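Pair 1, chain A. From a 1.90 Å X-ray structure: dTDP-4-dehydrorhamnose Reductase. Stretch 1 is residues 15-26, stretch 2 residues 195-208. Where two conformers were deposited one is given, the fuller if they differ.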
# COMPACT_ATOMS: atom_id res chain seq x y z
N GLY A 15 30.55 22.37 -10.15
CA GLY A 15 30.15 21.01 -9.80
C GLY A 15 30.59 20.06 -10.92
O GLY A 15 31.21 20.49 -11.89
N MSE A 16 30.24 18.79 -10.79
CA MSE A 16 30.63 17.76 -11.78
C MSE A 16 30.14 18.12 -13.17
O MSE A 16 30.94 18.29 -14.10
CB MSE A 16 30.07 16.41 -11.32
CG MSE A 16 30.16 15.25 -12.31
SE MSE A 16 29.51 13.60 -11.39
CE MSE A 16 28.34 14.24 -9.91
N LEU A 17 28.83 18.25 -13.30
CA LEU A 17 28.22 18.59 -14.58
C LEU A 17 28.58 20.02 -15.01
O LEU A 17 28.91 20.25 -16.16
CB LEU A 17 26.69 18.45 -14.51
CG LEU A 17 25.95 18.82 -15.80
CD1 LEU A 17 26.39 17.91 -16.95
CD2 LEU A 17 24.46 18.76 -15.59
N GLY A 18 28.48 20.96 -14.07
CA GLY A 18 28.74 22.37 -14.36
C GLY A 18 30.10 22.69 -14.96
O GLY A 18 30.21 23.57 -15.81
N ALA A 19 31.13 21.98 -14.49
CA ALA A 19 32.50 22.20 -14.98
C ALA A 19 32.61 21.80 -16.46
O ALA A 19 33.23 22.52 -17.24
CB ALA A 19 33.52 21.44 -14.12
N TYR A 20 31.99 20.67 -16.84
CA TYR A 20 32.01 20.27 -18.24
C TYR A 20 31.28 21.33 -19.09
O TYR A 20 31.78 21.74 -20.12
CB TYR A 20 31.34 18.90 -18.45
CG TYR A 20 32.10 17.64 -17.97
CD1 TYR A 20 33.14 17.08 -18.71
CD2 TYR A 20 31.68 16.96 -16.84
CE1 TYR A 20 33.79 15.91 -18.27
CE2 TYR A 20 32.31 15.80 -16.41
CZ TYR A 20 33.35 15.27 -17.12
OH TYR A 20 33.94 14.11 -16.65
N VAL A 21 30.12 21.79 -18.63
CA VAL A 21 29.33 22.77 -19.38
C VAL A 21 30.06 24.10 -19.58
O VAL A 21 30.17 24.58 -20.71
CB VAL A 21 27.93 22.99 -18.75
CG1 VAL A 21 27.16 24.07 -19.50
CG2 VAL A 21 27.13 21.70 -18.79
N THR A 22 30.56 24.68 -18.49
CA THR A 22 31.31 25.94 -18.52
C THR A 22 32.45 25.83 -19.53
O THR A 22 32.67 26.73 -20.34
CB THR A 22 31.85 26.30 -17.10
OG1 THR A 22 30.75 26.43 -16.17
CG2 THR A 22 32.62 27.60 -17.11
N SER A 23 33.14 24.70 -19.49
CA SER A 23 34.25 24.44 -20.39
C SER A 23 33.78 24.36 -21.86
O SER A 23 34.35 25.02 -22.72
CB SER A 23 34.97 23.16 -19.96
OG SER A 23 35.97 22.80 -20.87
N ALA A 24 32.73 23.57 -22.13
CA ALA A 24 32.19 23.45 -23.50
C ALA A 24 31.71 24.80 -24.05
O ALA A 24 31.79 25.05 -25.24
CB ALA A 24 31.04 22.43 -23.54
N LEU A 25 31.19 25.66 -23.17
CA LEU A 25 30.69 26.99 -23.58
C LEU A 25 31.77 27.96 -24.03
O LEU A 25 31.46 28.96 -24.69
CB LEU A 25 29.84 27.62 -22.47
CG LEU A 25 28.47 26.96 -22.29
CD1 LEU A 25 27.78 27.54 -21.07
CD2 LEU A 25 27.59 27.14 -23.52
N LYS A 26 33.03 27.68 -23.70
CA LYS A 26 34.12 28.55 -24.13
C LYS A 26 34.25 28.59 -25.65
O LYS A 26 34.65 29.60 -26.19
CB LYS A 26 35.46 28.20 -23.44
CG LYS A 26 35.43 28.49 -21.94
CD LYS A 26 36.79 28.90 -21.36
CE LYS A 26 37.78 27.77 -21.19
NZ LYS A 26 37.55 26.99 -19.95
N SER A 195 25.95 9.70 -17.79
CA SER A 195 27.29 10.22 -18.07
C SER A 195 27.22 11.74 -18.09
O SER A 195 26.50 12.32 -18.92
CB SER A 195 27.79 9.72 -19.43
OG SER A 195 28.88 10.52 -19.89
N ALA A 196 27.95 12.40 -17.19
CA ALA A 196 27.97 13.86 -17.15
C ALA A 196 28.47 14.45 -18.49
O ALA A 196 27.93 15.46 -18.94
CB ALA A 196 28.81 14.39 -15.99
N MSE A 197 29.46 13.82 -19.13
CA MSE A 197 29.98 14.34 -20.41
C MSE A 197 28.94 14.25 -21.52
O MSE A 197 28.84 15.16 -22.34
CB MSE A 197 31.32 13.70 -20.80
CG MSE A 197 31.91 14.26 -22.11
SE MSE A 197 32.26 16.22 -22.09
CE MSE A 197 32.45 16.49 -24.04
N GLN A 198 28.16 13.17 -21.55
CA GLN A 198 27.09 13.05 -22.57
C GLN A 198 25.98 14.06 -22.27
O GLN A 198 25.46 14.70 -23.19
CB GLN A 198 26.49 11.64 -22.63
CG GLN A 198 27.42 10.54 -23.14
CD GLN A 198 26.76 9.16 -23.20
OE1 GLN A 198 25.91 8.79 -22.35
NE2 GLN A 198 27.15 8.36 -24.22
N LEU A 199 25.65 14.21 -20.99
CA LEU A 199 24.61 15.17 -20.58
C LEU A 199 25.05 16.59 -20.97
O LEU A 199 24.24 17.40 -21.44
CB LEU A 199 24.32 15.05 -19.08
CG LEU A 199 23.33 16.05 -18.49
CD1 LEU A 199 22.02 16.06 -19.29
CD2 LEU A 199 23.07 15.74 -17.03
N CYS A 200 26.34 16.88 -20.79
CA CYS A 200 26.90 18.18 -21.18
C CYS A 200 26.66 18.44 -22.68
O CYS A 200 26.14 19.46 -23.07
CB CYS A 200 28.40 18.22 -20.88
SG CYS A 200 29.24 19.72 -21.46
N ASN A 201 27.04 17.48 -23.51
CA ASN A 201 26.85 17.60 -24.95
C ASN A 201 25.37 17.83 -25.30
O ASN A 201 25.07 18.63 -26.19
CB ASN A 201 27.40 16.37 -25.68
CG ASN A 201 28.92 16.24 -25.54
OD1 ASN A 201 29.64 17.24 -25.39
ND2 ASN A 201 29.42 15.01 -25.63
N PHE A 202 24.48 17.12 -24.61
CA PHE A 202 23.05 17.27 -24.84
C PHE A 202 22.59 18.67 -24.45
O PHE A 202 21.77 19.27 -25.16
CB PHE A 202 22.20 16.22 -24.10
CG PHE A 202 20.72 16.46 -24.26
CD1 PHE A 202 20.07 16.03 -25.40
CD2 PHE A 202 20.02 17.20 -23.33
CE1 PHE A 202 18.71 16.28 -25.58
CE2 PHE A 202 18.68 17.48 -23.52
CZ PHE A 202 18.02 17.01 -24.63
N ILE A 203 23.11 19.17 -23.33
CA ILE A 203 22.75 20.49 -22.85
C ILE A 203 23.16 21.59 -23.85
O ILE A 203 22.39 22.53 -24.07
CB ILE A 203 23.31 20.75 -21.45
CG1 ILE A 203 22.53 19.89 -20.44
CG2 ILE A 203 23.20 22.21 -21.09
CD1 ILE A 203 23.07 19.94 -19.03
N ILE A 204 24.35 21.47 -24.45
CA ILE A 204 24.81 22.45 -25.45
C ILE A 204 23.82 22.45 -26.63
O ILE A 204 23.40 23.50 -27.11
CB ILE A 204 26.26 22.15 -25.90
CG1 ILE A 204 27.23 22.24 -24.72
CG2 ILE A 204 26.69 23.09 -27.03
CD1 ILE A 204 27.37 23.61 -24.09
N TRP A 205 23.42 21.25 -27.05
CA TRP A 205 22.45 21.10 -28.13
C TRP A 205 21.12 21.73 -27.72
O TRP A 205 20.50 22.44 -28.52
CB TRP A 205 22.28 19.61 -28.49
CG TRP A 205 21.19 19.33 -29.49
CD1 TRP A 205 21.32 19.21 -30.84
CD2 TRP A 205 19.79 19.13 -29.22
NE1 TRP A 205 20.10 18.95 -31.43
CE2 TRP A 205 19.14 18.91 -30.45
CE3 TRP A 205 19.02 19.13 -28.05
CZ2 TRP A 205 17.77 18.68 -30.56
CZ3 TRP A 205 17.65 18.89 -28.15
CH2 TRP A 205 17.04 18.67 -29.39
N ALA A 206 20.71 21.50 -26.47
CA ALA A 206 19.42 21.99 -25.96
C ALA A 206 19.35 23.50 -25.89
O ALA A 206 18.32 24.09 -26.19
CB ALA A 206 19.14 21.39 -24.59
N ILE A 207 20.45 24.11 -25.47
CA ILE A 207 20.53 25.56 -25.41
C ILE A 207 20.37 26.15 -26.81
O ILE A 207 19.66 27.13 -26.98
CB ILE A 207 21.88 26.01 -24.82
CG1 ILE A 207 21.98 25.60 -23.35
CG2 ILE A 207 22.03 27.54 -24.93
CD1 ILE A 207 23.40 25.68 -22.80
N ASN A 208 21.01 25.54 -27.81
CA ASN A 208 20.95 26.02 -29.20
C ASN A 208 19.54 25.92 -29.79
O ASN A 208 19.13 26.79 -30.56
CB ASN A 208 21.94 25.24 -30.09
CG ASN A 208 21.97 25.74 -31.53
OD1 ASN A 208 21.78 24.97 -32.47
ND2 ASN A 208 22.18 27.03 -31.71

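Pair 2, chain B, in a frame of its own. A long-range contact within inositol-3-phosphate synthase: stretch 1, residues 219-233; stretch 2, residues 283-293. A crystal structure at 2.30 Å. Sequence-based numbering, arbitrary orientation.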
# COMPACT_ATOMS: atom_id res chain seq x y z
N ASN B 219 -16.19 44.46 21.13
CA ASN B 219 -17.23 44.21 22.11
C ASN B 219 -17.97 42.96 21.65
O ASN B 219 -18.66 43.00 20.62
CB ASN B 219 -18.18 45.41 22.20
CG ASN B 219 -19.19 45.31 23.35
OD1 ASN B 219 -19.82 44.26 23.58
ND2 ASN B 219 -19.38 46.42 24.06
N LYS B 220 -17.83 41.89 22.43
CA LYS B 220 -18.35 40.57 22.08
C LYS B 220 -19.86 40.47 22.22
O LYS B 220 -20.50 39.61 21.58
CB LYS B 220 -17.66 39.45 22.92
CG LYS B 220 -16.15 39.43 22.73
CD LYS B 220 -15.40 38.23 23.36
CE LYS B 220 -13.90 38.29 23.02
NZ LYS B 220 -13.19 37.02 23.41
N LEU B 221 -20.43 41.33 23.07
CA LEU B 221 -21.89 41.39 23.25
C LEU B 221 -22.55 42.10 22.08
O LEU B 221 -23.64 41.71 21.64
CB LEU B 221 -22.29 42.04 24.58
CG LEU B 221 -23.81 42.26 24.78
CD1 LEU B 221 -24.54 40.93 25.04
CD2 LEU B 221 -24.08 43.24 25.91
N GLU B 222 -21.90 43.13 21.55
CA GLU B 222 -22.38 43.70 20.30
C GLU B 222 -22.28 42.68 19.19
O GLU B 222 -23.19 42.57 18.38
CB GLU B 222 -21.59 44.91 19.92
CG GLU B 222 -21.94 46.15 20.71
CD GLU B 222 -21.82 47.38 19.85
OE1 GLU B 222 -20.75 47.50 19.19
OE2 GLU B 222 -22.80 48.18 19.81
N HIS B 223 -21.20 41.88 19.19
CA HIS B 223 -21.08 40.80 18.22
C HIS B 223 -22.21 39.81 18.34
O HIS B 223 -22.83 39.45 17.34
CB HIS B 223 -19.72 40.12 18.28
CG HIS B 223 -18.62 41.03 17.85
ND1 HIS B 223 -17.32 40.91 18.32
CD2 HIS B 223 -18.62 42.09 17.02
CE1 HIS B 223 -16.58 41.87 17.80
NE2 HIS B 223 -17.34 42.60 17.01
N LEU B 224 -22.51 39.41 19.58
CA LEU B 224 -23.61 38.49 19.89
C LEU B 224 -24.91 38.97 19.30
O LEU B 224 -25.66 38.21 18.71
CB LEU B 224 -23.74 38.31 21.40
CG LEU B 224 -24.97 37.55 21.85
CD1 LEU B 224 -25.02 36.18 21.25
CD2 LEU B 224 -24.91 37.44 23.36
N GLU B 225 -25.16 40.26 19.49
CA GLU B 225 -26.39 40.89 19.04
C GLU B 225 -26.43 40.97 17.53
O GLU B 225 -27.50 40.91 16.94
CB GLU B 225 -26.48 42.29 19.63
CG GLU B 225 -27.08 42.33 21.03
CD GLU B 225 -28.49 41.77 21.08
OE1 GLU B 225 -29.24 41.84 20.07
OE2 GLU B 225 -28.86 41.27 22.15
N HIS B 226 -25.26 41.12 16.91
CA HIS B 226 -25.20 41.31 15.46
C HIS B 226 -25.60 40.02 14.77
O HIS B 226 -26.39 40.06 13.81
CB HIS B 226 -23.78 41.69 15.05
CG HIS B 226 -23.63 41.96 13.59
ND1 HIS B 226 -23.32 43.21 13.10
CD2 HIS B 226 -23.71 41.15 12.51
CE1 HIS B 226 -23.21 43.16 11.78
NE2 HIS B 226 -23.44 41.91 11.40
N ILE B 227 -25.07 38.90 15.23
CA ILE B 227 -25.45 37.58 14.70
C ILE B 227 -26.90 37.22 15.03
O ILE B 227 -27.57 36.62 14.21
CB ILE B 227 -24.57 36.48 15.29
CG1 ILE B 227 -23.08 36.83 15.12
CG2 ILE B 227 -24.91 35.15 14.63
CD1 ILE B 227 -22.59 36.83 13.70
N ARG B 228 -27.35 37.53 16.25
CA ARG B 228 -28.77 37.34 16.57
C ARG B 228 -29.57 38.03 15.46
O ARG B 228 -30.46 37.44 14.87
CB ARG B 228 -29.11 37.93 17.94
CG ARG B 228 -28.52 37.14 19.08
CD ARG B 228 -29.09 37.47 20.43
NE ARG B 228 -30.49 37.06 20.51
CZ ARG B 228 -31.28 37.29 21.55
NH1 ARG B 228 -30.83 37.94 22.62
NH2 ARG B 228 -32.53 36.86 21.53
N ALA B 229 -29.19 39.27 15.15
CA ALA B 229 -29.90 40.10 14.16
C ALA B 229 -29.91 39.40 12.82
O ALA B 229 -30.93 39.41 12.12
CB ALA B 229 -29.21 41.47 14.06
N ASP B 230 -28.80 38.72 12.51
CA ASP B 230 -28.60 38.01 11.24
C ASP B 230 -29.53 36.83 11.10
O ASP B 230 -30.06 36.56 10.03
CB ASP B 230 -27.14 37.57 11.06
CG ASP B 230 -26.21 38.72 10.63
OD1 ASP B 230 -26.68 39.76 10.07
OD2 ASP B 230 -24.97 38.65 10.78
N ILE B 231 -29.76 36.16 12.22
CA ILE B 231 -30.59 34.96 12.24
C ILE B 231 -32.07 35.28 12.09
O ILE B 231 -32.75 34.65 11.29
CB ILE B 231 -30.34 34.17 13.54
CG1 ILE B 231 -28.92 33.58 13.51
CG2 ILE B 231 -31.41 33.10 13.74
CD1 ILE B 231 -28.47 33.05 14.82
N ARG B 232 -32.55 36.26 12.87
CA ARG B 232 -33.96 36.63 12.85
C ARG B 232 -34.40 37.07 11.48
O ARG B 232 -35.49 36.73 11.05
CB ARG B 232 -34.24 37.79 13.80
CG ARG B 232 -34.05 37.51 15.24
CD ARG B 232 -34.65 38.60 16.11
NE ARG B 232 -33.71 39.07 17.14
CZ ARG B 232 -32.93 40.14 17.04
NH1 ARG B 232 -32.94 40.91 15.95
NH2 ARG B 232 -32.14 40.46 18.04
N LYS B 233 -33.55 37.83 10.80
CA LYS B 233 -33.89 38.37 9.48
C LYS B 233 -33.92 37.26 8.44
O LYS B 233 -34.73 37.29 7.52
CB LYS B 233 -32.90 39.47 9.09
CG LYS B 233 -32.90 39.83 7.61
CD LYS B 233 -31.91 40.94 7.33
CE LYS B 233 -31.44 40.89 5.90
NZ LYS B 233 -30.35 41.89 5.72
N ASN B 283 -18.26 30.21 20.22
CA ASN B 283 -19.14 30.31 21.39
C ASN B 283 -20.26 31.30 21.11
O ASN B 283 -21.39 31.07 21.49
CB ASN B 283 -18.38 30.82 22.61
CG ASN B 283 -17.53 29.73 23.31
OD1 ASN B 283 -16.64 30.06 24.08
ND2 ASN B 283 -17.83 28.47 23.07
N ILE B 284 -19.93 32.41 20.45
CA ILE B 284 -20.88 33.48 20.19
C ILE B 284 -21.94 33.04 19.19
O ILE B 284 -23.12 33.15 19.47
CB ILE B 284 -20.18 34.84 19.83
CG1 ILE B 284 -19.39 35.35 21.06
CG2 ILE B 284 -21.20 35.90 19.51
CD1 ILE B 284 -18.22 36.25 20.75
N PHE B 285 -21.52 32.47 18.05
CA PHE B 285 -22.49 31.78 17.22
C PHE B 285 -23.35 30.78 17.99
O PHE B 285 -24.55 30.80 17.85
CB PHE B 285 -21.83 31.10 16.02
CG PHE B 285 -21.33 32.04 14.99
CD1 PHE B 285 -22.20 32.51 14.00
CD2 PHE B 285 -20.00 32.47 15.00
CE1 PHE B 285 -21.73 33.41 13.00
CE2 PHE B 285 -19.50 33.37 14.00
CZ PHE B 285 -20.39 33.85 12.99
N ALA B 286 -22.77 29.90 18.80
CA ALA B 286 -23.63 28.92 19.47
C ALA B 286 -24.69 29.66 20.28
O ALA B 286 -25.89 29.34 20.19
CB ALA B 286 -22.84 27.93 20.33
N VAL B 287 -24.24 30.67 21.03
CA VAL B 287 -25.16 31.53 21.82
C VAL B 287 -26.19 32.29 20.97
O VAL B 287 -27.38 32.26 21.25
CB VAL B 287 -24.36 32.43 22.79
CG1 VAL B 287 -25.26 33.40 23.54
CG2 VAL B 287 -23.63 31.56 23.81
N ALA B 288 -25.76 32.93 19.89
CA ALA B 288 -26.71 33.63 19.03
C ALA B 288 -27.80 32.71 18.47
O ALA B 288 -28.92 33.16 18.19
CB ALA B 288 -25.98 34.30 17.92
N SER B 289 -27.45 31.44 18.30
CA SER B 289 -28.30 30.43 17.68
C SER B 289 -29.36 30.03 18.67
O SER B 289 -30.56 30.11 18.38
CB SER B 289 -27.49 29.18 17.26
OG SER B 289 -26.40 29.56 16.44
N ILE B 290 -28.90 29.65 19.86
CA ILE B 290 -29.78 29.18 20.90
C ILE B 290 -30.75 30.28 21.29
O ILE B 290 -31.95 30.05 21.28
CB ILE B 290 -28.99 28.70 22.14
CG1 ILE B 290 -28.19 27.46 21.79
CG2 ILE B 290 -29.95 28.42 23.28
CD1 ILE B 290 -26.98 27.25 22.71
N LEU B 291 -30.23 31.47 21.58
CA LEU B 291 -31.08 32.60 21.98
C LEU B 291 -32.17 32.93 20.96
O LEU B 291 -33.22 33.41 21.33
CB LEU B 291 -30.26 33.84 22.37
CG LEU B 291 -29.38 33.55 23.60
CD1 LEU B 291 -28.40 34.61 23.73
CD2 LEU B 291 -30.20 33.48 24.84
N GLU B 292 -31.91 32.62 19.69
CA GLU B 292 -32.90 32.78 18.61
C GLU B 292 -33.70 31.52 18.25
O GLU B 292 -34.38 31.49 17.22
CB GLU B 292 -32.21 33.28 17.36
CG GLU B 292 -31.62 34.67 17.52
CD GLU B 292 -32.69 35.70 17.82
OE1 GLU B 292 -33.86 35.45 17.45
OE2 GLU B 292 -32.36 36.75 18.43
N GLY B 293 -33.61 30.47 19.06
CA GLY B 293 -34.38 29.26 18.77
C GLY B 293 -33.91 28.42 17.59
O GLY B 293 -34.59 27.47 17.20

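The sharpest difference lies at one corner of the contact, where pair 1 packs grease and pair 2 places charge. In pair 1, L25(A) and I204(A) meet with CD2 of L25(A) 3.6 Å from CD1 of I204(A). The matching positions in pair 2 are R232(B) and E292(B), joined by a salt bridge with NE of R232(B) 3.0 Å from OE2 of E292(B), a weak hydrogen bond by its angle. The same carboxylate oxygen also serves R228(B), which occupies the position of V21(A): NE of R228(B) lies 2.8 Å from OE2 of E292(B), near the plane of the guanidinium, while CB of L291(B) covers one face of that group. Pair 1 has no hydrogen bond between its stretches.

Beneath this difference the backbone is nearly the same. Fourteen central residues superpose to 0.4 Å; the helix axes cross at -46° in pair 1 and -48° in pair 2, with closest approaches of 9.0 and 8.7 Å. In pair 1, CA of L17(A) is 5.4 Å from CA of A196(A), and CA of V21(A) 5.5 Å from CA of C200(A). In pair 2, CA of L224(B) is 5.7 Å from CA of I284(B), and CA of R228(B) 4.9 Å from CA of A288(B). At the second pair the stretch-2 residue is small in both proteins. CB of A288(B) packs 4.0 Å from CG of R228(B), whose far end goes on to E292(B).

The most faithful match is L17(A) with L224(B), whose side-chain centres fall 0.3 Å apart and whose rotamers agree, t then p. L17(A) sits as a knob among A196(A), L199(A), C200(A) and I203(A), its CD2 3.6 Å from CD2 of L199(A). L224(B) meets the corresponding four residues, with its CD1 3.6 Å from CG1 of V287(B). In pair 2 the listed knob comes from the other helix: A288(B) sits among L224(B), I227(B), R228(B) and I231(B).

Around this fixed leucine the partners change. Y20(A) touches A196(A), CE2 to CB 3.8 Å; the matching I227(B) and I284(B) do not touch, and I227(B) packs on A288(B), CG2 to CB 3.6 Å. Y20(A) also meets M197(A), CD1 to SE 3.6 Å, whereas I227(B) reaches F285(B), CD1 to CE1 3.6 Å: the aromatic has changed helices. A24(A) meets C200(A), CB to SG 3.9 Å, while the larger I231(B) faces the smaller A288(B), CD1 to CB 4.2 Å.

The rule: keep the leucine and the close-approach geometry, trade bulk at the A24(A)/C200(A) positions, and let the corner be apolar or charged.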